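Local coordinates for protein nicotinate phosphoribosyltransferase (Porphyromonas gingivalis, PDB 2IM5) that probably joins nicotinate to the phosphoribosyl group of 5-phosphoribosyl 1-diphosphate with ATP consumption, making nicotinate mononucleotide for NAD(+) biosynthesis, at residues His213-Tyr225 with Cys354-Lys367. Sequence-based numbering, arbitrary orientation.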
loop_
_atom_site.group_PDB
_atom_site.type_symbol
_atom_site.label_atom_id
_atom_site.label_comp_id
_atom_site.label_asym_id
_atom_site.label_seq_id
_atom_site.Cartn_x
_atom_site.Cartn_y
_atom_site.Cartn_z
ATOM N N HIS A 213 -0.683 1.866 -6.348
ATOM C CA HIS A 213 -0.126 1.904 -7.690
ATOM C C HIS A 213 -0.892 0.967 -8.617
ATOM O O HIS A 213 -1.061 1.279 -9.793
ATOM C CB HIS A 213 1.345 1.474 -7.687
ATOM C CG HIS A 213 2.276 2.467 -7.068
ATOM N ND1 HIS A 213 2.550 3.691 -7.639
ATOM C CD2 HIS A 213 2.996 2.419 -5.923
ATOM C CE1 HIS A 213 3.398 4.354 -6.874
ATOM N NE2 HIS A 213 3.684 3.605 -5.826
ATOM N N GLU A 214 -1.350 -0.174 -8.093
ATOM C CA GLU A 214 -2.063 -1.149 -8.926
ATOM C C GLU A 214 -3.277 -0.545 -9.629
ATOM O O GLU A 214 -3.603 -0.933 -10.752
ATOM C CB GLU A 214 -2.496 -2.380 -8.106
ATOM C CG GLU A 214 -3.488 -2.102 -6.994
ATOM C CD GLU A 214 -4.018 -3.375 -6.333
ATOM O OE1 GLU A 214 -4.878 -4.060 -6.934
ATOM O OE2 GLU A 214 -3.573 -3.691 -5.212
ATOM N N TRP A 215 -3.934 0.408 -8.971
ATOM C CA TRP A 215 -5.108 1.063 -9.544
ATOM C C TRP A 215 -4.707 1.795 -10.814
ATOM O O TRP A 215 -5.360 1.654 -11.843
ATOM C CB TRP A 215 -5.716 2.042 -8.534
ATOM C CG TRP A 215 -6.891 2.829 -9.046
ATOM C CD1 TRP A 215 -6.948 4.184 -9.235
ATOM C CD2 TRP A 215 -8.190 2.319 -9.408
ATOM N NE1 TRP A 215 -8.196 4.546 -9.686
ATOM C CE2 TRP A 215 -8.976 3.425 -9.801
ATOM C CE3 TRP A 215 -8.760 1.039 -9.437
ATOM C CZ2 TRP A 215 -10.306 3.290 -10.218
ATOM C CZ3 TRP A 215 -10.086 0.901 -9.855
ATOM C CH2 TRP A 215 -10.843 2.024 -10.240
ATOM N N ILE A 216 -3.619 2.556 -10.750
ATOM C CA ILE A 216 -3.138 3.294 -11.917
ATOM C C ILE A 216 -2.605 2.320 -12.969
ATOM O O ILE A 216 -2.858 2.467 -14.156
ATOM C CB ILE A 216 -1.985 4.255 -11.556
ATOM C CG1 ILE A 216 -2.362 5.127 -10.360
ATOM C CG2 ILE A 216 -1.643 5.117 -12.750
ATOM C CD1 ILE A 216 -3.535 5.997 -10.589
ATOM N N GLN A 217 -1.842 1.332 -12.515
ATOM C CA GLN A 217 -1.255 0.333 -13.404
ATOM C C GLN A 217 -2.322 -0.440 -14.184
ATOM O O GLN A 217 -2.137 -0.764 -15.351
ATOM C CB GLN A 217 -0.422 -0.636 -12.582
ATOM C CG GLN A 217 0.849 -0.039 -12.034
ATOM C CD GLN A 217 1.624 -1.045 -11.202
ATOM O OE1 GLN A 217 1.264 -1.325 -10.059
ATOM N NE2 GLN A 217 2.672 -1.616 -11.784
ATOM N N PHE A 218 -3.432 -0.753 -13.522
ATOM C CA PHE A 218 -4.517 -1.465 -14.183
ATOM C C PHE A 218 -4.990 -0.594 -15.346
ATOM O O PHE A 218 -5.153 -1.077 -16.465
ATOM C CB PHE A 218 -5.669 -1.709 -13.208
ATOM C CG PHE A 218 -6.903 -2.266 -13.854
ATOM C CD1 PHE A 218 -6.938 -3.589 -14.293
ATOM C CD2 PHE A 218 -8.031 -1.465 -14.043
ATOM C CE1 PHE A 218 -8.080 -4.107 -14.909
ATOM C CE2 PHE A 218 -9.177 -1.975 -14.659
ATOM C CZ PHE A 218 -9.204 -3.294 -15.092
ATOM N N HIS A 219 -5.183 0.698 -15.073
ATOM C CA HIS A 219 -5.648 1.630 -16.095
ATOM C C HIS A 219 -4.630 1.778 -17.221
ATOM O O HIS A 219 -5.000 1.940 -18.383
ATOM C CB HIS A 219 -5.959 2.993 -15.458
ATOM C CG HIS A 219 -7.218 2.998 -14.644
ATOM N ND1 HIS A 219 -8.433 3.406 -15.153
ATOM C CD2 HIS A 219 -7.462 2.599 -13.373
ATOM C CE1 HIS A 219 -9.368 3.259 -14.232
ATOM N NE2 HIS A 219 -8.805 2.770 -13.142
ATOM N N GLY A 220 -3.347 1.714 -16.882
ATOM C CA GLY A 220 -2.328 1.833 -17.905
ATOM C C GLY A 220 -2.347 0.636 -18.842
ATOM O O GLY A 220 -2.166 0.769 -20.048
ATOM N N ALA A 221 -2.572 -0.546 -18.282
ATOM C CA ALA A 221 -2.609 -1.769 -19.069
ATOM C C ALA A 221 -3.841 -1.847 -19.958
ATOM O O ALA A 221 -3.760 -2.305 -21.094
ATOM C CB ALA A 221 -2.563 -2.980 -18.146
ATOM N N ILE A 222 -4.981 -1.397 -19.439
ATOM C CA ILE A 222 -6.231 -1.432 -20.190
ATOM C C ILE A 222 -6.439 -0.241 -21.132
ATOM O O ILE A 222 -6.780 -0.427 -22.295
ATOM C CB ILE A 222 -7.451 -1.505 -19.226
ATOM C CG1 ILE A 222 -7.317 -2.711 -18.301
ATOM C CG2 ILE A 222 -8.741 -1.587 -20.017
ATOM C CD1 ILE A 222 -7.152 -4.046 -19.024
ATOM N N TYR A 223 -6.237 0.974 -20.625
ATOM C CA TYR A 223 -6.448 2.187 -21.417
ATOM C C TYR A 223 -5.220 2.791 -22.093
ATOM O O TYR A 223 -5.347 3.723 -22.876
ATOM C CB TYR A 223 -7.101 3.253 -20.546
ATOM C CG TYR A 223 -8.437 2.837 -20.005
ATOM C CD1 TYR A 223 -9.541 2.716 -20.844
ATOM C CD2 TYR A 223 -8.596 2.530 -18.658
ATOM C CE1 TYR A 223 -10.774 2.295 -20.353
ATOM C CE2 TYR A 223 -9.824 2.110 -18.155
ATOM C CZ TYR A 223 -10.906 1.992 -19.008
ATOM O OH TYR A 223 -12.117 1.564 -18.523
ATOM N N GLY A 224 -4.037 2.273 -21.799
ATOM C CA GLY A 224 -2.842 2.827 -22.404
ATOM C C GLY A 224 -2.170 3.806 -21.463
ATOM O O GLY A 224 -2.803 4.320 -20.528
ATOM N N TYR A 225 -0.896 4.086 -21.725
ATOM C CA TYR A 225 -0.110 4.983 -20.883
ATOM C C TYR A 225 -0.451 6.472 -20.942
ATOM O O TYR A 225 -0.405 7.157 -19.925
ATOM C CB TYR A 225 1.373 4.771 -21.186
ATOM C CG TYR A 225 1.777 3.335 -20.968
ATOM C CD1 TYR A 225 1.806 2.788 -19.684
ATOM C CD2 TYR A 225 2.058 2.499 -22.049
ATOM C CE1 TYR A 225 2.101 1.453 -19.479
ATOM C CE2 TYR A 225 2.354 1.153 -21.859
ATOM C CZ TYR A 225 2.375 0.638 -20.571
ATOM O OH TYR A 225 2.665 -0.687 -20.360
ATOM N N CYS A 354 -3.247 -8.162 -16.329
ATOM C CA CYS A 354 -4.684 -8.112 -16.144
ATOM C C CYS A 354 -5.413 -8.116 -17.480
ATOM O O CYS A 354 -4.800 -8.031 -18.546
ATOM C CB CYS A 354 -5.056 -6.836 -15.387
ATOM S SG CYS A 354 -4.494 -5.326 -16.209
ATOM N N LYS A 355 -6.731 -8.216 -17.401
ATOM C CA LYS A 355 -7.591 -8.195 -18.573
ATOM C C LYS A 355 -8.927 -7.605 -18.130
ATOM O O LYS A 355 -9.280 -7.684 -16.953
ATOM C CB LYS A 355 -7.775 -9.605 -19.136
ATOM C CG LYS A 355 -8.261 -10.619 -18.136
ATOM C CD LYS A 355 -8.626 -11.934 -18.813
ATOM C CE LYS A 355 -7.457 -12.556 -19.536
ATOM N NZ LYS A 355 -7.857 -13.837 -20.193
ATOM N N MET A 356 -9.659 -7.003 -19.067
ATOM C CA MET A 356 -10.941 -6.373 -18.770
ATOM C C MET A 356 -12.059 -7.382 -18.485
ATOM O O MET A 356 -12.927 -7.149 -17.646
ATOM C CB MET A 356 -11.357 -5.469 -19.937
ATOM C CG MET A 356 -12.535 -4.572 -19.606
ATOM S SD MET A 356 -12.111 -3.352 -18.333
ATOM C CE MET A 356 -12.190 -1.871 -19.312
ATOM N N THR A 357 -12.039 -8.501 -19.196
ATOM C CA THR A 357 -13.047 -9.543 -19.023
ATOM C C THR A 357 -12.365 -10.871 -19.305
ATOM O O THR A 357 -11.221 -10.904 -19.750
ATOM C CB THR A 357 -14.227 -9.394 -20.027
ATOM O OG1 THR A 357 -13.748 -9.632 -21.354
ATOM C CG2 THR A 357 -14.821 -7.997 -19.974
ATOM N N ALA A 358 -13.073 -11.963 -19.054
ATOM C CA ALA A 358 -12.533 -13.296 -19.287
ATOM C C ALA A 358 -12.060 -13.514 -20.724
ATOM O O ALA A 358 -11.053 -14.179 -20.955
ATOM C CB ALA A 358 -13.580 -14.353 -18.919
ATOM N N LYS A 359 -12.779 -12.940 -21.681
ATOM C CA LYS A 359 -12.446 -13.091 -23.095
ATOM C C LYS A 359 -11.367 -12.144 -23.634
ATOM O O LYS A 359 -10.900 -12.325 -24.754
ATOM C CB LYS A 359 -13.722 -12.950 -23.942
ATOM C CG LYS A 359 -14.667 -14.144 -23.843
ATOM C CD LYS A 359 -15.118 -14.389 -22.401
ATOM C CE LYS A 359 -15.920 -15.681 -22.261
ATOM N NZ LYS A 359 -16.351 -15.926 -20.845
ATOM N N ASP A 360 -10.981 -11.144 -22.848
ATOM C CA ASP A 360 -9.961 -10.181 -23.265
ATOM C C ASP A 360 -8.589 -10.855 -23.196
ATOM O O ASP A 360 -8.439 -11.917 -22.578
ATOM C CB ASP A 360 -10.022 -8.948 -22.343
ATOM C CG ASP A 360 -8.920 -7.911 -22.627
ATOM O OD1 ASP A 360 -8.479 -7.789 -23.793
ATOM O OD2 ASP A 360 -8.511 -7.193 -21.676
ATOM N N ASP A 361 -7.598 -10.268 -23.860
ATOM C CA ASP A 361 -6.250 -10.814 -23.820
ATOM C C ASP A 361 -5.598 -10.290 -22.549
ATOM O O ASP A 361 -6.086 -9.338 -21.939
ATOM C CB ASP A 361 -5.419 -10.332 -25.013
ATOM C CG ASP A 361 -5.918 -10.876 -26.337
ATOM O OD1 ASP A 361 -6.005 -12.118 -26.475
ATOM O OD2 ASP A 361 -6.213 -10.058 -27.238
ATOM N N TRP A 362 -4.497 -10.913 -22.150
ATOM C CA TRP A 362 -3.770 -10.461 -20.973
ATOM C C TRP A 362 -2.931 -9.253 -21.363
ATOM O O TRP A 362 -2.404 -9.193 -22.471
ATOM C CB TRP A 362 -2.840 -11.555 -20.444
ATOM C CG TRP A 362 -3.529 -12.609 -19.652
ATOM C CD1 TRP A 362 -3.769 -13.902 -20.035
ATOM C CD2 TRP A 362 -4.058 -12.478 -18.325
ATOM N NE1 TRP A 362 -4.411 -14.580 -19.028
ATOM C CE2 TRP A 362 -4.601 -13.732 -17.967
ATOM C CE3 TRP A 362 -4.123 -11.425 -17.406
ATOM C CZ2 TRP A 362 -5.202 -13.960 -16.724
ATOM C CZ3 TRP A 362 -4.720 -11.650 -16.171
ATOM C CH2 TRP A 362 -5.253 -12.908 -15.842
ATOM N N HIS A 363 -2.821 -8.294 -20.450
ATOM C CA HIS A 363 -2.030 -7.091 -20.674
ATOM C C HIS A 363 -1.089 -6.951 -19.484
ATOM O O HIS A 363 -1.525 -6.976 -18.333
ATOM C CB HIS A 363 -2.943 -5.863 -20.762
ATOM C CG HIS A 363 -3.957 -5.944 -21.860
ATOM N ND1 HIS A 363 -3.627 -5.792 -23.191
ATOM C CD2 HIS A 363 -5.285 -6.203 -21.828
ATOM C CE1 HIS A 363 -4.710 -5.955 -23.932
ATOM N NE2 HIS A 363 -5.729 -6.206 -23.129
ATOM N N TYR A 364 0.204 -6.820 -19.759
ATOM C CA TYR A 364 1.195 -6.669 -18.698
ATOM C C TYR A 364 1.132 -5.290 -18.068
ATOM O O TYR A 364 0.864 -4.304 -18.751
ATOM C CB TYR A 364 2.607 -6.890 -19.234
ATOM C CG TYR A 364 2.905 -8.326 -19.560
ATOM C CD1 TYR A 364 2.724 -9.323 -18.599
ATOM C CD2 TYR A 364 3.368 -8.697 -20.824
ATOM C CE1 TYR A 364 2.992 -10.660 -18.883
ATOM C CE2 TYR A 364 3.644 -10.036 -21.123
ATOM C CZ TYR A 364 3.450 -11.010 -20.146
ATOM O OH TYR A 364 3.707 -12.336 -20.433
ATOM N N CYS A 365 1.384 -5.240 -16.760
ATOM C CA CYS A 365 1.387 -3.988 -16.016
ATOM C C CYS A 365 2.827 -3.618 -15.690
ATOM O O CYS A 365 3.655 -4.488 -15.428
ATOM C CB CYS A 365 0.608 -4.129 -14.702
ATOM S SG CYS A 365 -1.151 -4.539 -14.873
ATOM N N VAL A 366 3.135 -2.329 -15.712
ATOM C CA VAL A 366 4.477 -1.889 -15.387
ATOM C C VAL A 366 4.412 -0.696 -14.451
ATOM O O VAL A 366 3.363 -0.075 -14.283
ATOM C CB VAL A 366 5.283 -1.489 -16.651
ATOM C CG1 VAL A 366 5.321 -2.640 -17.635
ATOM C CG2 VAL A 366 4.679 -0.268 -17.296
ATOM N N LYS A 367 5.546 -0.396 -13.832
ATOM C CA LYS A 367 5.670 0.732 -12.919
ATOM C C LYS A 367 7.059 1.301 -13.146
ATOM O O LYS A 367 8.031 0.552 -13.190
ATOM C CB LYS A 367 5.527 0.273 -11.469
ATOM C CG LYS A 367 5.748 1.396 -10.473
ATOM C CD LYS A 367 5.730 0.881 -9.055
ATOM C CE LYS A 367 6.284 1.927 -8.102
ATOM N NZ LYS A 367 6.406 1.376 -6.722
HETATM O O HOH W 1 0.795 -0.603 -16.261
HETATM O O HOH W 2 0.800 -1.630 -18.705
#
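K367, its CG anti to the backbone N (chi1 176°) and the chain extended beyond, carries CE over one face of the H213 imidazole, 3.9 Å from the ring centroid and 9° off its normal, a CH-pi contact. H213 is the predicted autophosphorylation site, here unmodified, so this contact probably borders the catalytic region. One turn on, Q217 gives the one direct hydrogen bond between the segments, NE2 to V366 O at 3.0 Å. The acceptor lies near the amide plane, yet NE2 stands above the carbonyl plane, with a C=O...N angle of 93°, away from the lone pairs. Water 1 adds a second link, donating to Q217 O and accepting from V366 N.

Farther along, the A221 methyl rests against a pair of neighbouring sulfurs, 3.6 Å from C354 SG and 3.9 Å from C365 SG. C354 SG also meets F218 CD1 at 3.6 Å, obliquely to the ring. I222 crosses M356 at about a right angle, CG2 to CE 3.5 Å. D360, closing the type I turn T357-D360, ties the loop together: OD2 takes M356 N through its anti lone pair while OD1 accepts H363 NE2 at 3.2 Å.

Water 2 bridges Y225 OH and Y364 O; that hydroxyl also bonds E381 of helix 379-389. Helix 213-223 thus packs against the edge hairpin 347-355/363-364 of the antiparallel sheet, with helix 228-240 touching W215 and I216.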